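Uncharacterized protein (Wolinella succinogenes, PDB 3JYG) is of unknown function but carries a bound zinc ion and belongs to the 6-pyruvoyl tetrahydropterin synthase family of T-fold proteins. Local coordinates at residues V48-R53 / V161-V166. Numbering follows the deposited sequence.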
ATOM      1  N   VAL A  48      -6.644   9.008   3.153  1.00 14.62           N
ATOM      2  CA  VAL A  48      -7.641   8.999   4.252  1.00 14.83           C
ATOM      3  C   VAL A  48      -8.342   7.635   4.291  1.00 14.91           C
ATOM      4  O   VAL A  48      -8.850   7.193   3.265  1.00 16.06           O
ATOM      5  CB  VAL A  48      -8.711  10.103   4.016  1.00 14.34           C
ATOM      6  CG1 VAL A  48      -9.859  10.013   5.040  1.00 11.70           C
ATOM      7  CG2 VAL A  48      -8.070  11.446   4.031  1.00 14.72           C
ATOM      8  N   HIS A  49      -8.342   6.968   5.441  1.00 14.35           N
ATOM      9  CA  HIS A  49      -9.014   5.676   5.577  1.00 15.50           C
ATOM     10  C   HIS A  49     -10.233   5.835   6.467  1.00 14.98           C
ATOM     11  O   HIS A  49     -10.125   6.365   7.591  1.00 16.00           O
ATOM     12  CB  HIS A  49      -8.059   4.623   6.157  1.00 14.63           C
ATOM     13  CG  HIS A  49      -6.831   4.407   5.336  1.00 17.40           C
ATOM     14  ND1 HIS A  49      -6.702   3.349   4.472  1.00 15.41           N
ATOM     15  CD2 HIS A  49      -5.675   5.111   5.257  1.00 13.15           C
ATOM     16  CE1 HIS A  49      -5.497   3.389   3.917  1.00 18.06           C
ATOM     17  NE2 HIS A  49      -4.864   4.466   4.364  1.00 13.99           N
ATOM     18  N   LEU A  50     -11.398   5.454   5.933  1.00 14.13           N
ATOM     19  CA  LEU A  50     -12.656   5.655   6.631  1.00 13.79           C
ATOM     20  C   LEU A  50     -13.181   4.253   6.854  1.00 15.16           C
ATOM     21  O   LEU A  50     -12.900   3.379   6.028  1.00 14.81           O
ATOM     22  CB  LEU A  50     -13.649   6.460   5.782  1.00 13.43           C
ATOM     23  CG  LEU A  50     -13.297   7.922   5.435  1.00 13.66           C
ATOM     24  CD1 LEU A  50     -14.498   8.626   4.783  1.00 11.31           C
ATOM     25  CD2 LEU A  50     -12.819   8.691   6.713  1.00 11.72           C
ATOM     26  N   GLU A  51     -13.932   4.047   7.941  1.00 15.04           N
ATOM     27  CA  GLU A  51     -14.334   2.704   8.396  1.00 16.47           C
ATOM     28  C   GLU A  51     -15.762   2.629   8.958  1.00 17.51           C
ATOM     29  O   GLU A  51     -16.207   3.537   9.662  1.00 17.36           O
ATOM     30  CB  GLU A  51     -13.301   2.234   9.462  1.00 16.24           C
ATOM     31  CG  GLU A  51     -13.605   0.930  10.117  1.00 19.54           C
ATOM     32  CD  GLU A  51     -12.567   0.505  11.138  1.00 25.47           C
ATOM     33  OE1 GLU A  51     -11.462   0.109  10.738  1.00 25.50           O
ATOM     34  OE2 GLU A  51     -12.873   0.531  12.349  1.00 30.35           O
ATOM     35  N   SER A  52     -16.466   1.535   8.670  1.00 18.32           N
ATOM     36  CA  SER A  52     -17.761   1.246   9.293  1.00 19.61           C
ATOM     37  C   SER A  52     -17.860  -0.255   9.546  1.00 20.46           C
ATOM     38  O   SER A  52     -17.103  -1.067   8.962  1.00 19.15           O
ATOM     39  CB  SER A  52     -18.935   1.674   8.389  1.00 20.51           C
ATOM     40  OG  SER A  52     -18.729   1.163   7.070  1.00 23.78           O
ATOM     41  N   ARG A  53     -18.819  -0.621  10.399  1.00 21.17           N
ATOM     42  CA  ARG A  53     -19.056  -2.029  10.651  1.00 22.77           C
ATOM     43  C   ARG A  53     -20.175  -2.551   9.798  1.00 21.66           C
ATOM     44  O   ARG A  53     -20.406  -3.743   9.799  1.00 22.06           O
ATOM     45  CB  ARG A  53     -19.349  -2.296  12.138  1.00 22.57           C
ATOM     46  CG  ARG A  53     -18.368  -1.614  13.073  1.00 29.26           C
ATOM     47  CD  ARG A  53     -16.924  -2.044  12.823  1.00 38.76           C
ATOM     48  NE  ARG A  53     -16.062  -1.629  13.933  1.00 45.03           N
ATOM     49  CZ  ARG A  53     -15.803  -2.375  15.009  1.00 47.60           C
ATOM     50  NH1 ARG A  53     -16.343  -3.589  15.136  1.00 48.57           N
ATOM     51  NH2 ARG A  53     -15.011  -1.896  15.967  1.00 48.45           N
ATOM     52  N   VAL A 161     -19.457   7.417   9.886  1.00 25.89           N
ATOM     53  CA  VAL A 161     -18.278   6.552   9.724  1.00 24.46           C
ATOM     54  C   VAL A 161     -17.140   7.058  10.627  1.00 24.03           C
ATOM     55  O   VAL A 161     -17.149   8.217  11.044  1.00 24.66           O
ATOM     56  CB  VAL A 161     -17.796   6.471   8.225  1.00 24.85           C
ATOM     57  CG1 VAL A 161     -18.920   6.016   7.306  1.00 23.93           C
ATOM     58  CG2 VAL A 161     -17.247   7.803   7.763  1.00 21.91           C
ATOM     59  N   LYS A 162     -16.183   6.193  10.941  1.00 22.65           N
ATOM     60  CA  LYS A 162     -14.967   6.567  11.691  1.00 21.26           C
ATOM     61  C   LYS A 162     -13.799   6.911  10.731  1.00 20.46           C
ATOM     62  O   LYS A 162     -13.709   6.342   9.665  1.00 20.38           O
ATOM     63  CB  LYS A 162     -14.577   5.363  12.558  1.00 21.53           C
ATOM     64  CG  LYS A 162     -13.201   5.450  13.252  1.00 24.58           C
ATOM     65  CD  LYS A 162     -12.805   4.035  13.758  1.00 28.35           C
ATOM     66  CE  LYS A 162     -11.343   3.960  14.239  1.00 33.55           C
ATOM     67  NZ  LYS A 162     -10.962   4.971  15.274  1.00 35.39           N
ATOM     68  N   VAL A 163     -12.907   7.835  11.095  1.00 18.97           N
ATOM     69  CA  VAL A 163     -11.599   7.933  10.401  1.00 18.76           C
ATOM     70  C   VAL A 163     -10.602   6.996  11.088  1.00 18.04           C
ATOM     71  O   VAL A 163     -10.213   7.272  12.198  1.00 18.28           O
ATOM     72  CB  VAL A 163     -10.989   9.351  10.495  1.00 18.31           C
ATOM     73  CG1 VAL A 163      -9.753   9.464   9.578  1.00 18.39           C
ATOM     74  CG2 VAL A 163     -11.995  10.399  10.116  1.00 19.38           C
ATOM     75  N   SER A 164     -10.154   5.929  10.432  1.00 17.02           N
ATOM     76  CA  SER A 164      -9.320   4.952  11.114  1.00 17.96           C
ATOM     77  C   SER A 164      -7.846   5.330  11.096  1.00 17.42           C
ATOM     78  O   SER A 164      -7.098   5.078  12.085  1.00 18.60           O
ATOM     79  CB  SER A 164      -9.541   3.553  10.560  1.00 16.60           C
ATOM     80  OG  SER A 164      -9.176   3.561   9.225  1.00 20.99           O
ATOM     81  N   SER A 165      -7.412   5.928   9.995  1.00 16.83           N
ATOM     82  CA  SER A 165      -6.090   6.564   9.958  1.00 16.59           C
ATOM     83  C   SER A 165      -5.916   7.502   8.764  1.00 15.37           C
ATOM     84  O   SER A 165      -6.750   7.542   7.843  1.00 15.88           O
ATOM     85  CB  SER A 165      -4.982   5.507   9.929  1.00 15.88           C
ATOM     86  OG  SER A 165      -5.037   4.781   8.676  1.00 18.95           O
ATOM     87  N   VAL A 166      -4.814   8.249   8.787  1.00 14.99           N
ATOM     88  CA  VAL A 166      -4.413   9.077   7.653  1.00 14.79           C
ATOM     89  C   VAL A 166      -2.954   8.783   7.360  1.00 14.61           C
ATOM     90  O   VAL A 166      -2.147   8.675   8.276  1.00 14.22           O
ATOM     91  CB  VAL A 166      -4.522  10.538   8.042  1.00 14.63           C
ATOM     92  CG1 VAL A 166      -3.850  11.451   7.007  1.00 14.78           C
ATOM     93  CG2 VAL A 166      -5.971  10.900   8.230  1.00 12.26           C
TER
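The imidazole of His49 meets Ser165 in two ways: the carbonyl O of Ser165 lies in the ring plane at its edge, 3.7 Å from His49 CD2, while Ser165 OG approaches the ring obliquely, 3.5 Å from the same carbon. With CG anti to the carbonyl carbon (chi1 -59°), the ring starts out beside its own backbone N, which donates a nearly straight bond (162°) to that same Ser165 O. Histidine suits this buried place because its far nitrogen, NE2, still reaches the carboxylate of Glu167, and Ser165 OG is occupied by Arg177.

Between His49 and Leu50 the register slips by one residue, a beta bulge at Ser164, whose psi of -36° leaves the extended range. Its N bonds to His49 O at 2.9 Å, the donor tilted out of the carbonyl plane; a small serine fits here, with OG close to His49 CB and at most weakly bonded to His49 O. Beyond the bulge, Glu51 and Lys162 form a hydrogen-bonded pair whose side chains run side by side. Glu51 OE2 lies 3.8 Å from Lys162 CD, an aliphatic carbon, rather than pairing with the ammonium: NZ hydrogen-bonds to Asn180 O, and OE1 to Gln6 NE2.

Leu50 supplies the apolar side, its branches splitting between two valines, CD2 meeting Val163 CG2 at 3.9 Å and CD1 meeting Val161 CG2 at 4.1 Å. Beta-branched Val163 suits extended backbone, and both valines give Leu50 apolar partners.

The contact thus joins neighbouring antiparallel strands 40-52 and 162-169 toward one side of the sheet, with 3-17 beyond the first and 174-180 beyond the second. Val48, Val163 and Val166 pack against helix 141-155 through Leu149 and Leu152, whereas the side bearing His49, Glu51 and Ser165 carries the polar groups.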